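Side-chain contacts in SLT domain-containing protein (Bdellovibrio bacteriovorus HD100, PDB 6TAB), which is probably a lysozyme-type enzyme that cleaves peptidoglycan and helps this periplasmic predator leave its prey cell: residues Arg227-Ser230 with Val231-Ala234; Gly220-Lys223 with Gly224-Tyr228; Leu123-Ala126 with Gln127-Gln130; Phe134-Ser137 with Ser138-Arg141. All coordinates share one frame; numbering follows the deposited sequence.

Contact 1: residues Arg227-Ser230 with Val231-Ala234; sequences RYWS and VLRA
W229 and L232 form the buried side of this turn: the backbone N of L232 donates to W229 O at 3.2 Å, and CD1 of L232 approaches ring atom CE3 of W229 obliquely at 4.4 Å. V231 adds its CG2, 4.3 Å from W229 CB. Behind them the indole is gripped from several directions. CD1 of Y228 sits over the centre of one ring face, 3.6 Å above the plane, NE1 is bonded to L170 O, and residues of helices 125-144 and 193-211 press on the side chain. The backbone here is a short 3-10 turn in the lysozyme-like SLT domain, drawn in by successive i to i+3 bonds; the second, R233 N to S230 O at 3.0 Å, is fairly straight (159°). Packing thins toward the other side, where S230 is exposed and R233 partly so. With chi1 at -67° and the chain extended from CG to NE, R233 runs back along the turn, its CG 3.8 Å from W229 O. NH2 then meets R227 O at the guanidinium edge, a weak bond of 3.4 Å. The stronger hold on R233 is NE to A226 O, with a cation-pi contact to W222, while R227 sends its own guanidinium to D211.

Contact 2: residues Gly220-Lys223 with Gly224-Tyr228; sequences GAWK and GGARY
K223 O is the pivot of the bend that carries the chain back past W222: it accepts a weak bond from A226 N (3.1 Å, 126° at the hydrogen), and the CA atoms of W222 and R227 come within 5.3 Å. G224 allows the bend with a positive phi of 58°. From there the chain turns with helical backbone angles but without the regular bonds of a helix, R227 N bonding to G224 O and Y228 N to G225 O. The strand that leads in, 221-222, is the second arm of a small antiparallel hairpin with 217-218, so the bend joins this hairpin to the loop that runs on to helix 238-248; K223 and G225 also bond through their backbones to G216 and I214. W222 leans its CB over A226 O at 3.7 Å, and its ring atom CE3 receives A226 CB obliquely at 3.9 Å. R227, its chain kinked at chi2 (-132°), passes W222 O with CG at 3.5 Å. Its outer part lies alongside K223, both chains pointing the same way, with NZ of K223 4.0 Å from NH2 of R227. D211 probably offsets the two like charges: it forms a salt bridge with R227, touches the K223 side chain and accepts from G224 N.

Contact 3: residues Leu123-Ala126 with Gln127-Gln130; sequences LSYA and QRKQ
The Y125 ring has K129 over one face and R128 at its edge. CG of K129 stands 4.3 Å above the ring plane, offset toward the rim, and CD of K129 makes the closer approach, 3.8 Å from Y125 CE2. NH2 of R128 lies in the ring plane, 3.9 Å from Y125 CD1, with guanidinium and ring planes 77° apart. Y125 CA covers one face of that guanidinium, while L123 O sits at its edge and takes a weak bond from R128 NH1 (2.9 Å). A bend at chi3 (-56°) folds R128 back toward the start of the helix, where NE also donates to L106 O. With CG of Y125 opposite its backbone N (chi1 -176°), the ring reaches out across K129 at a slant, and both Y125 OH and K129 NZ meet OD1 of D99. CB of L123 packs on CG of R128 at 3.8 Å, and its CD2 approaches Q127 OE1. The amide of Q127 is set by two neighbours: OE1 accepts S124 N on an in-plane lone pair at 3.0 Å, and NE2 bonds to E75. S124 OG in turn accepts Q127 N at 3.1 Å. These reciprocal bonds are a capping box, with S124 as the N-cap of helix 125-144.

Contact 4: residues Phe134-Ser137 with Ser138-Arg141; sequences FVLS and SMVR
S138 turns its hydroxyl back onto V135 O, OG donating at 2.8 Å to a lone pair in the carbonyl plane. A chi1 of 72° places OG between the S138 backbone N and carbonyl carbon, the position from which it can reach the preceding turn. V135 O is gripped twice, because M139 N also donates to it at 3.0 Å, nearly along the C=O axis. F134 O one residue earlier is treated likewise: S137 OG donates at 2.8 Å, tilted 18° from the carbonyl plane, alongside the regular bond from S138 N. S137 OG is also bonded to L79 N, so these two buried serine hydroxyls are supplied with partners. Helical bonds from V140 N to L136 O and R141 N to S137 O continue the ladder. Outward from it lies M139, whose SD is 4.1 Å from V135 CG1 and 4.4 Å from L136 CD2; a bend at chi3 (60°) turns its methyl toward W229. V140 rests CG2 against L136 O at 3.3 Å. Nearly everything here is buried, since neighbouring helices and loops close in on this part of helix 125-144: F134 and S138 face helix 238-248, L136 and V140 face helix 193-211, and S137 lies against the loop residue W80.

Along the chain the order is contact 3, contact 4, contact 2 and contact 1, all within the SLT domain. Contacts 3 and 4 share helix 125-144, their centres about 16 Å apart: contact 3 is at its surface-exposed start, contact 4 in its buried part. Contacts 2 and 1 run into one another between strand 221-222 and helix 238-248, sharing R227 and Y228, with centres about 7 Å apart. Contact 1 ties the 220-234 region to helix 125-144, since W229 and L232 pack on the M139 methyl of contact 4. Contact 3, about 23 Å from contact 1 between centres, lies across the chain's centre from it. The central helix and the later loop thus meet in the lysozyme-like core.

Contact 1: residues Arg227-Ser230 with Val231-Ala234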
ATOM      1  N   ARG A 227       2.892  -4.383   9.195  1.00 14.82           N
ATOM      2  CA  ARG A 227       3.084  -5.869   9.272  1.00 17.03           C
ATOM      3  C   ARG A 227       3.847  -6.387   8.030  1.00 16.36           C
ATOM      4  O   ARG A 227       4.648  -7.336   8.148  1.00 19.81           O
ATOM      5  CB  ARG A 227       1.722  -6.581   9.367  1.00 19.61           C
ATOM      6  CG  ARG A 227       0.939  -6.355  10.659  1.00 21.36           C
ATOM      7  CD  ARG A 227       0.421  -7.619  11.244  1.00 21.77           C
ATOM      8  NE  ARG A 227      -0.431  -7.406  12.396  1.00 18.90           N
ATOM      9  CZ  ARG A 227      -0.731  -8.402  13.226  1.00 21.76           C
ATOM     10  NH1 ARG A 227      -0.036  -9.552  13.187  1.00 26.23           N
ATOM     11  NH2 ARG A 227      -1.691  -8.221  14.119  1.00 22.56           N
ATOM     12  N   TYR A 228       3.611  -5.797   6.846  1.00 15.62           N
ATOM     13  CA  TYR A 228       4.164  -6.322   5.564  1.00 14.87           C
ATOM     14  C   TYR A 228       5.322  -5.447   5.038  1.00 15.59           C
ATOM     15  O   TYR A 228       6.302  -6.004   4.534  1.00 18.38           O
ATOM     16  CB  TYR A 228       3.060  -6.431   4.491  1.00 13.73           C
ATOM     17  CG  TYR A 228       3.450  -7.322   3.324  1.00 15.07           C
ATOM     18  CD1 TYR A 228       4.116  -6.813   2.207  1.00 14.72           C
ATOM     19  CD2 TYR A 228       3.189  -8.692   3.349  1.00 16.28           C
ATOM     20  CE1 TYR A 228       4.547  -7.640   1.176  1.00 16.26           C
ATOM     21  CE2 TYR A 228       3.601  -9.523   2.324  1.00 16.59           C
ATOM     22  CZ  TYR A 228       4.303  -9.008   1.244  1.00 16.62           C
ATOM     23  OH  TYR A 228       4.737  -9.832   0.227  1.00 18.55           O
ATOM     24  N   TRP A 229       5.192  -4.109   5.101  1.00 13.79           N
ATOM     25  CA  TRP A 229       6.120  -3.179   4.371  1.00 15.03           C
ATOM     26  C   TRP A 229       7.046  -2.411   5.329  1.00 15.85           C
ATOM     27  O   TRP A 229       6.599  -1.655   6.204  1.00 16.06           O
ATOM     28  CB  TRP A 229       5.340  -2.195   3.490  1.00 14.21           C
ATOM     29  CG  TRP A 229       4.685  -2.777   2.278  1.00 13.98           C
ATOM     30  CD1 TRP A 229       5.301  -3.098   1.103  1.00 14.91           C
ATOM     31  CD2 TRP A 229       3.285  -3.083   2.094  1.00 12.92           C
ATOM     32  NE1 TRP A 229       4.399  -3.607   0.207  1.00 14.27           N
ATOM     33  CE2 TRP A 229       3.146  -3.578   0.770  1.00 13.09           C
ATOM     34  CE3 TRP A 229       2.133  -2.993   2.910  1.00 13.12           C
ATOM     35  CZ2 TRP A 229       1.891  -3.914   0.240  1.00 13.62           C
ATOM     36  CZ3 TRP A 229       0.905  -3.313   2.380  1.00 12.56           C
ATOM     37  CH2 TRP A 229       0.789  -3.792   1.076  1.00 14.04           C
ATOM     38  N   SER A 230       8.356  -2.522   5.077  1.00 18.40           N
ATOM     39  CA  SER A 230       9.374  -1.809   5.852  1.00 20.50           C
ATOM     40  C   SER A 230       9.243  -0.276   5.733  1.00 17.97           C
ATOM     41  O   SER A 230       9.536   0.449   6.691  1.00 18.07           O
ATOM     42  CB  SER A 230      10.751  -2.279   5.430  1.00 25.69           C
ATOM     43  OG  SER A 230      11.061  -1.843   4.095  1.00 33.48           O
ATOM     44  N   VAL A 231       8.764   0.224   4.579  1.00 16.35           N
ATOM     45  CA  VAL A 231       8.654   1.694   4.337  1.00 16.43           C
ATOM     46  C   VAL A 231       7.599   2.325   5.255  1.00 15.50           C
ATOM     47  O   VAL A 231       7.628   3.546   5.454  1.00 16.90           O
ATOM     48  CB  VAL A 231       8.407   2.061   2.856  1.00 17.39           C
ATOM     49  CG1 VAL A 231       9.589   1.621   1.988  1.00 18.62           C
ATOM     50  CG2 VAL A 231       7.052   1.587   2.321  1.00 15.77           C
ATOM     51  N   LEU A 232       6.691   1.515   5.835  1.00 15.18           N
ATOM     52  CA  LEU A 232       5.657   1.998   6.781  1.00 15.36           C
ATOM     53  C   LEU A 232       6.107   1.868   8.248  1.00 16.43           C
ATOM     54  O   LEU A 232       5.337   2.277   9.140  1.00 16.53           O
ATOM     55  CB  LEU A 232       4.315   1.274   6.544  1.00 14.39           C
ATOM     56  CG  LEU A 232       3.604   1.587   5.230  1.00 15.53           C
ATOM     57  CD1 LEU A 232       2.318   0.789   5.104  1.00 14.96           C
ATOM     58  CD2 LEU A 232       3.320   3.080   5.056  1.00 17.93           C
ATOM     59  N   ARG A 233       7.300   1.322   8.515  1.00 15.63           N
ATOM     60  CA  ARG A 233       7.840   1.140   9.886  1.00 16.30           C
ATOM     61  C   ARG A 233       8.601   2.402  10.334  1.00 17.21           C
ATOM     62  O   ARG A 233       9.583   2.827   9.692  1.00 18.56           O
ATOM     63  CB  ARG A 233       8.741  -0.095   9.919  1.00 17.82           C
ATOM     64  CG  ARG A 233       7.974  -1.403   9.705  1.00 17.57           C
ATOM     65  CD  ARG A 233       8.804  -2.673   9.854  1.00 19.45           C
ATOM     66  NE  ARG A 233       7.988  -3.834   9.541  1.00 20.96           N
ATOM     67  CZ  ARG A 233       8.310  -5.090   9.856  1.00 25.60           C
ATOM     68  NH1 ARG A 233       9.525  -5.376  10.294  1.00 31.62           N
ATOM     69  NH2 ARG A 233       7.405  -6.058   9.775  1.00 27.40           N
ATOM     70  N   ALA A 234       8.156   2.993  11.442  1.00 18.31           N
ATOM     71  CA  ALA A 234       8.683   4.248  11.951  1.00 19.33           C
ATOM     72  C   ALA A 234      10.188   4.120  12.203  1.00 21.12           C
ATOM     73  O   ALA A 234      10.695   3.095  12.711  1.00 25.15           O
ATOM     74  CB  ALA A 234       7.980   4.639  13.231  1.00 21.07           C
TER

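Contact 2: residues Gly220-Lys223 with Gly224-Tyr228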
ATOM      1  N   GLY A 220       5.524  -4.132  21.269  1.00 35.24           N
ATOM      2  CA  GLY A 220       6.627  -4.845  20.599  1.00 35.81           C
ATOM      3  C   GLY A 220       6.294  -5.425  19.228  1.00 31.24           C
ATOM      4  O   GLY A 220       7.160  -6.027  18.608  1.00 38.11           O
ATOM      5  N   ALA A 221       5.061  -5.243  18.728  1.00 24.80           N
ATOM      6  CA  ALA A 221       4.603  -5.856  17.453  1.00 23.90           C
ATOM      7  C   ALA A 221       4.182  -4.784  16.431  1.00 20.53           C
ATOM      8  O   ALA A 221       3.417  -3.904  16.755  1.00 19.91           O
ATOM      9  CB  ALA A 221       3.455  -6.794  17.750  1.00 28.31           C
ATOM     10  N   TRP A 222       4.653  -4.892  15.179  1.00 20.32           N
ATOM     11  CA  TRP A 222       4.230  -3.998  14.089  1.00 18.12           C
ATOM     12  C   TRP A 222       2.758  -4.264  13.725  1.00 17.46           C
ATOM     13  O   TRP A 222       2.301  -5.435  13.738  1.00 21.03           O
ATOM     14  CB  TRP A 222       5.157  -4.128  12.866  1.00 19.51           C
ATOM     15  CG  TRP A 222       6.564  -3.666  13.111  1.00 21.11           C
ATOM     16  CD1 TRP A 222       7.693  -4.427  13.243  1.00 23.82           C
ATOM     17  CD2 TRP A 222       6.996  -2.302  13.271  1.00 19.99           C
ATOM     18  NE1 TRP A 222       8.780  -3.631  13.486  1.00 26.45           N
ATOM     19  CE2 TRP A 222       8.387  -2.320  13.514  1.00 24.14           C
ATOM     20  CE3 TRP A 222       6.334  -1.075  13.260  1.00 19.24           C
ATOM     21  CZ2 TRP A 222       9.127  -1.154  13.720  1.00 24.20           C
ATOM     22  CZ3 TRP A 222       7.065   0.076  13.454  1.00 20.74           C
ATOM     23  CH2 TRP A 222       8.436   0.035  13.703  1.00 22.32           C
ATOM     24  N   LYS A 223       2.028  -3.182  13.391  1.00 15.94           N
ATOM     25  CA  LYS A 223       0.584  -3.213  13.149  1.00 15.34           C
ATOM     26  C   LYS A 223       0.228  -2.628  11.770  1.00 13.48           C
ATOM     27  O   LYS A 223       1.017  -1.873  11.136  1.00 14.33           O
ATOM     28  CB  LYS A 223      -0.142  -2.418  14.241  1.00 16.23           C
ATOM     29  CG  LYS A 223       0.031  -2.963  15.651  1.00 16.73           C
ATOM     30  CD  LYS A 223      -0.527  -4.362  15.900  1.00 18.96           C
ATOM     31  CE  LYS A 223      -0.309  -4.839  17.324  1.00 21.51           C
ATOM     32  NZ  LYS A 223      -0.752  -6.241  17.499  1.00 26.64           N
ATOM     33  N   GLY A 224      -0.988  -2.953  11.287  1.00 13.64           N
ATOM     34  CA  GLY A 224      -1.485  -2.409  10.019  1.00 13.17           C
ATOM     35  C   GLY A 224      -0.557  -2.742   8.858  1.00 13.40           C
ATOM     36  O   GLY A 224      -0.022  -3.863   8.732  1.00 13.96           O
ATOM     37  N   GLY A 225      -0.378  -1.780   7.935  1.00 13.60           N
ATOM     38  CA  GLY A 225       0.495  -2.004   6.757  1.00 14.29           C
ATOM     39  C   GLY A 225       1.946  -2.264   7.150  1.00 13.67           C
ATOM     40  O   GLY A 225       2.702  -2.866   6.343  1.00 14.41           O
ATOM     41  N   ALA A 226       2.366  -1.802   8.352  1.00 13.04           N
ATOM     42  CA  ALA A 226       3.755  -2.073   8.818  1.00 14.13           C
ATOM     43  C   ALA A 226       3.972  -3.574   9.087  1.00 15.11           C
ATOM     44  O   ALA A 226       5.110  -4.008   9.216  1.00 16.66           O
ATOM     45  CB  ALA A 226       4.082  -1.233  10.032  1.00 14.44           C
ATOM     46  N   ARG A 227       2.892  -4.383   9.195  1.00 14.82           N
ATOM     47  CA  ARG A 227       3.084  -5.869   9.272  1.00 17.03           C
ATOM     48  C   ARG A 227       3.847  -6.387   8.030  1.00 16.36           C
ATOM     49  O   ARG A 227       4.648  -7.336   8.148  1.00 19.81           O
ATOM     50  CB  ARG A 227       1.722  -6.581   9.367  1.00 19.61           C
ATOM     51  CG  ARG A 227       0.939  -6.355  10.659  1.00 21.36           C
ATOM     52  CD  ARG A 227       0.421  -7.619  11.244  1.00 21.77           C
ATOM     53  NE  ARG A 227      -0.431  -7.406  12.396  1.00 18.90           N
ATOM     54  CZ  ARG A 227      -0.731  -8.402  13.226  1.00 21.76           C
ATOM     55  NH1 ARG A 227      -0.036  -9.552  13.187  1.00 26.23           N
ATOM     56  NH2 ARG A 227      -1.691  -8.221  14.119  1.00 22.56           N
ATOM     57  N   TYR A 228       3.611  -5.797   6.846  1.00 15.62           N
ATOM     58  CA  TYR A 228       4.164  -6.322   5.564  1.00 14.87           C
ATOM     59  C   TYR A 228       5.322  -5.447   5.038  1.00 15.59           C
ATOM     60  O   TYR A 228       6.302  -6.004   4.534  1.00 18.38           O
ATOM     61  CB  TYR A 228       3.060  -6.431   4.491  1.00 13.73           C
ATOM     62  CG  TYR A 228       3.450  -7.322   3.324  1.00 15.07           C
ATOM     63  CD1 TYR A 228       4.116  -6.813   2.207  1.00 14.72           C
ATOM     64  CD2 TYR A 228       3.189  -8.692   3.349  1.00 16.28           C
ATOM     65  CE1 TYR A 228       4.547  -7.640   1.176  1.00 16.26           C
ATOM     66  CE2 TYR A 228       3.601  -9.523   2.324  1.00 16.59           C
ATOM     67  CZ  TYR A 228       4.303  -9.008   1.244  1.00 16.62           C
ATOM     68  OH  TYR A 228       4.737  -9.832   0.227  1.00 18.55           O
TER

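Contact 3: residues Leu123-Ala126 with Gln127-Gln130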
ATOM      1  N   LEU A 123     -14.046  12.435   6.283  1.00 15.12           N
ATOM      2  CA  LEU A 123     -13.953  12.140   4.840  1.00 15.39           C
ATOM      3  C   LEU A 123     -15.172  11.322   4.359  1.00 15.13           C
ATOM      4  O   LEU A 123     -15.609  10.369   5.035  1.00 16.92           O
ATOM      5  CB  LEU A 123     -12.651  11.380   4.528  1.00 14.37           C
ATOM      6  CG  LEU A 123     -11.344  12.110   4.839  1.00 16.82           C
ATOM      7  CD1 LEU A 123     -10.152  11.239   4.423  1.00 19.69           C
ATOM      8  CD2 LEU A 123     -11.267  13.485   4.178  1.00 20.14           C
ATOM      9  N   SER A 124     -15.693  11.648   3.173  1.00 14.67           N
ATOM     10  CA  SER A 124     -16.656  10.820   2.429  1.00 15.20           C
ATOM     11  C   SER A 124     -15.995   9.523   1.933  1.00 14.36           C
ATOM     12  O   SER A 124     -14.748   9.422   1.857  1.00 13.94           O
ATOM     13  CB  SER A 124     -17.227  11.609   1.239  1.00 17.09           C
ATOM     14  OG  SER A 124     -16.221  11.771   0.251  1.00 17.19           O
ATOM     15  N   TYR A 125     -16.835   8.590   1.467  1.00 15.69           N
ATOM     16  CA  TYR A 125     -16.311   7.363   0.824  1.00 14.47           C
ATOM     17  C   TYR A 125     -15.387   7.722  -0.353  1.00 14.20           C
ATOM     18  O   TYR A 125     -14.294   7.162  -0.477  1.00 13.46           O
ATOM     19  CB  TYR A 125     -17.465   6.443   0.409  1.00 15.31           C
ATOM     20  CG  TYR A 125     -17.042   5.114  -0.176  1.00 15.28           C
ATOM     21  CD1 TYR A 125     -16.532   4.093   0.624  1.00 14.99           C
ATOM     22  CD2 TYR A 125     -17.191   4.826  -1.523  1.00 15.33           C
ATOM     23  CE1 TYR A 125     -16.156   2.867   0.091  1.00 14.92           C
ATOM     24  CE2 TYR A 125     -16.836   3.596  -2.064  1.00 15.51           C
ATOM     25  CZ  TYR A 125     -16.296   2.602  -1.263  1.00 13.77           C
ATOM     26  OH  TYR A 125     -15.958   1.360  -1.758  1.00 14.73           O
ATOM     27  N   ALA A 126     -15.853   8.603  -1.252  1.00 14.79           N
ATOM     28  CA  ALA A 126     -15.024   9.025  -2.440  1.00 15.83           C
ATOM     29  C   ALA A 126     -13.679   9.617  -2.009  1.00 14.49           C
ATOM     30  O   ALA A 126     -12.646   9.297  -2.627  1.00 14.81           O
ATOM     31  CB  ALA A 126     -15.776  10.015  -3.293  1.00 17.89           C
ATOM     32  N   GLN A 127     -13.692  10.455  -0.957  1.00 13.54           N
ATOM     33  CA  GLN A 127     -12.449  11.040  -0.438  1.00 13.54           C
ATOM     34  C   GLN A 127     -11.508   9.980   0.169  1.00 12.28           C
ATOM     35  O   GLN A 127     -10.269  10.073   0.020  1.00 12.82           O
ATOM     36  CB  GLN A 127     -12.744  12.191   0.542  1.00 14.26           C
ATOM     37  CG  GLN A 127     -13.383  13.456  -0.077  1.00 15.53           C
ATOM     38  CD  GLN A 127     -13.810  14.457   0.976  1.00 16.78           C
ATOM     39  OE1 GLN A 127     -14.384  14.089   2.021  1.00 16.93           O
ATOM     40  NE2 GLN A 127     -13.491  15.732   0.747  1.00 21.99           N
ATOM     41  N   ARG A 128     -12.085   8.990   0.900  1.00 12.97           N
ATOM     42  CA  ARG A 128     -11.228   7.899   1.455  1.00 12.34           C
ATOM     43  C   ARG A 128     -10.573   7.105   0.304  1.00 11.83           C
ATOM     44  O   ARG A 128      -9.413   6.646   0.466  1.00 12.25           O
ATOM     45  CB  ARG A 128     -12.045   6.991   2.409  1.00 12.71           C
ATOM     46  CG  ARG A 128     -12.519   7.679   3.696  1.00 13.57           C
ATOM     47  CD  ARG A 128     -13.082   6.773   4.795  1.00 16.05           C
ATOM     48  NE  ARG A 128     -14.185   5.907   4.422  1.00 16.43           N
ATOM     49  CZ  ARG A 128     -15.483   6.212   4.465  1.00 16.36           C
ATOM     50  NH1 ARG A 128     -15.877   7.474   4.657  1.00 18.96           N
ATOM     51  NH2 ARG A 128     -16.379   5.238   4.299  1.00 18.43           N
ATOM     52  N   LYS A 129     -11.299   6.867  -0.797  1.00 12.40           N
ATOM     53  CA  LYS A 129     -10.681   6.154  -1.960  1.00 12.93           C
ATOM     54  C   LYS A 129      -9.533   7.006  -2.560  1.00 12.16           C
ATOM     55  O   LYS A 129      -8.471   6.467  -2.920  1.00 13.20           O
ATOM     56  CB  LYS A 129     -11.722   5.763  -3.010  1.00 13.23           C
ATOM     57  CG  LYS A 129     -12.697   4.688  -2.522  1.00 14.24           C
ATOM     58  CD  LYS A 129     -13.312   3.789  -3.594  1.00 18.74           C
ATOM     59  CE  LYS A 129     -14.071   4.492  -4.674  1.00 19.85           C
ATOM     60  NZ  LYS A 129     -14.701   3.619  -5.689  1.00 16.95           N
ATOM     61  N   GLN A 130      -9.735   8.331  -2.687  1.00 12.23           N
ATOM     62  CA  GLN A 130      -8.652   9.220  -3.153  1.00 12.73           C
ATOM     63  C   GLN A 130      -7.437   9.143  -2.209  1.00 12.17           C
ATOM     64  O   GLN A 130      -6.266   9.129  -2.702  1.00 12.42           O
ATOM     65  CB  GLN A 130      -9.159  10.663  -3.313  1.00 12.94           C
ATOM     66  CG  GLN A 130     -10.114  10.875  -4.490  1.00 14.11           C
ATOM     67  CD  GLN A 130     -10.702  12.266  -4.495  1.00 14.91           C
ATOM     68  OE1 GLN A 130      -9.992  13.264  -4.359  1.00 15.94           O
ATOM     69  NE2 GLN A 130     -12.010  12.361  -4.688  1.00 21.27           N
TER

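Contact 4: residues Phe134-Ser137 with Ser138-Arg141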
ATOM      1  N   PHE A 134      -3.555   7.646  -3.125  1.00 11.54           N
ATOM      2  CA  PHE A 134      -2.376   8.471  -2.919  1.00 11.43           C
ATOM      3  C   PHE A 134      -1.347   7.743  -2.032  1.00 10.84           C
ATOM      4  O   PHE A 134      -0.123   7.669  -2.325  1.00 11.85           O
ATOM      5  CB  PHE A 134      -2.729   9.842  -2.331  1.00 11.74           C
ATOM      6  CG  PHE A 134      -1.517  10.742  -2.187  1.00 11.84           C
ATOM      7  CD1 PHE A 134      -0.702  10.673  -1.062  1.00 13.10           C
ATOM      8  CD2 PHE A 134      -1.113  11.587  -3.221  1.00 12.72           C
ATOM      9  CE1 PHE A 134       0.457  11.431  -0.953  1.00 13.83           C
ATOM     10  CE2 PHE A 134       0.049  12.344  -3.111  1.00 13.77           C
ATOM     11  CZ  PHE A 134       0.845  12.266  -1.992  1.00 13.47           C
ATOM     12  N   VAL A 135      -1.791   7.204  -0.870  1.00 11.62           N
ATOM     13  CA  VAL A 135      -0.850   6.512   0.036  1.00 11.38           C
ATOM     14  C   VAL A 135      -0.183   5.313  -0.673  1.00 11.25           C
ATOM     15  O   VAL A 135       1.047   5.124  -0.594  1.00 12.25           O
ATOM     16  CB  VAL A 135      -1.514   6.100   1.361  1.00 12.66           C
ATOM     17  CG1 VAL A 135      -0.608   5.197   2.190  1.00 14.84           C
ATOM     18  CG2 VAL A 135      -1.917   7.339   2.162  1.00 13.46           C
ATOM     19  N   LEU A 136      -0.978   4.509  -1.407  1.00 11.58           N
ATOM     20  CA  LEU A 136      -0.382   3.417  -2.188  1.00 11.62           C
ATOM     21  C   LEU A 136       0.690   3.953  -3.154  1.00 11.73           C
ATOM     22  O   LEU A 136       1.781   3.325  -3.297  1.00 12.03           O
ATOM     23  CB  LEU A 136      -1.473   2.659  -2.968  1.00 12.86           C
ATOM     24  CG  LEU A 136      -2.285   1.637  -2.203  1.00 15.09           C
ATOM     25  CD1 LEU A 136      -3.528   1.247  -2.995  1.00 16.77           C
ATOM     26  CD2 LEU A 136      -1.452   0.383  -1.890  1.00 15.27           C
ATOM     27  N   SER A 137       0.448   5.103  -3.822  1.00 11.55           N
ATOM     28  CA  SER A 137       1.429   5.676  -4.780  1.00 12.10           C
ATOM     29  C   SER A 137       2.711   6.092  -4.047  1.00 12.46           C
ATOM     30  O   SER A 137       3.815   6.002  -4.638  1.00 13.12           O
ATOM     31  CB  SER A 137       0.825   6.790  -5.627  1.00 12.31           C
ATOM     32  OG  SER A 137       0.689   8.035  -4.928  1.00 12.21           O
ATOM     33  N   SER A 138       2.601   6.572  -2.792  1.00 12.08           N
ATOM     34  CA  SER A 138       3.772   6.946  -1.997  1.00 12.46           C
ATOM     35  C   SER A 138       4.588   5.705  -1.603  1.00 12.65           C
ATOM     36  O   SER A 138       5.838   5.746  -1.533  1.00 13.31           O
ATOM     37  CB  SER A 138       3.432   7.847  -0.815  1.00 13.02           C
ATOM     38  OG  SER A 138       2.765   7.177   0.231  1.00 14.00           O
ATOM     39  N   MET A 139       3.889   4.594  -1.301  1.00 11.96           N
ATOM     40  CA  MET A 139       4.585   3.322  -1.011  1.00 12.37           C
ATOM     41  C   MET A 139       5.330   2.819  -2.270  1.00 13.20           C
ATOM     42  O   MET A 139       6.491   2.357  -2.177  1.00 14.28           O
ATOM     43  CB  MET A 139       3.581   2.285  -0.490  1.00 13.40           C
ATOM     44  CG  MET A 139       2.931   2.692   0.843  1.00 13.52           C
ATOM     45  SD  MET A 139       1.385   1.754   1.202  1.00 14.22           S
ATOM     46  CE  MET A 139       2.038   0.082   1.232  1.00 16.68           C
ATOM     47  N   VAL A 140       4.668   2.885  -3.434  1.00 12.63           N
ATOM     48  CA  VAL A 140       5.313   2.502  -4.726  1.00 12.52           C
ATOM     49  C   VAL A 140       6.581   3.347  -4.962  1.00 13.26           C
ATOM     50  O   VAL A 140       7.613   2.793  -5.397  1.00 14.42           O
ATOM     51  CB  VAL A 140       4.300   2.605  -5.879  1.00 12.80           C
ATOM     52  CG1 VAL A 140       5.007   2.471  -7.235  1.00 14.31           C
ATOM     53  CG2 VAL A 140       3.155   1.583  -5.739  1.00 13.20           C
ATOM     54  N   ARG A 141       6.508   4.656  -4.694  1.00 13.03           N
ATOM     55  CA  ARG A 141       7.672   5.549  -4.909  1.00 13.72           C
ATOM     56  C   ARG A 141       8.906   4.962  -4.207  1.00 15.10           C
ATOM     57  O   ARG A 141       9.993   4.911  -4.809  1.00 17.33           O
ATOM     58  CB  ARG A 141       7.404   6.969  -4.372  1.00 16.83           C
ATOM     59  CG  ARG A 141       8.624   7.879  -4.204  1.00 20.51           C
ATOM     60  CD  ARG A 141       9.445   8.179  -5.432  1.00 21.63           C
ATOM     61  NE  ARG A 141      10.631   8.966  -5.052  1.00 25.87           N
ATOM     62  CZ  ARG A 141      11.810   8.460  -4.698  1.00 26.74           C
ATOM     63  NH1 ARG A 141      11.976   7.144  -4.611  1.00 28.83           N
ATOM     64  NH2 ARG A 141      12.816   9.294  -4.446  1.00 36.86           N
TER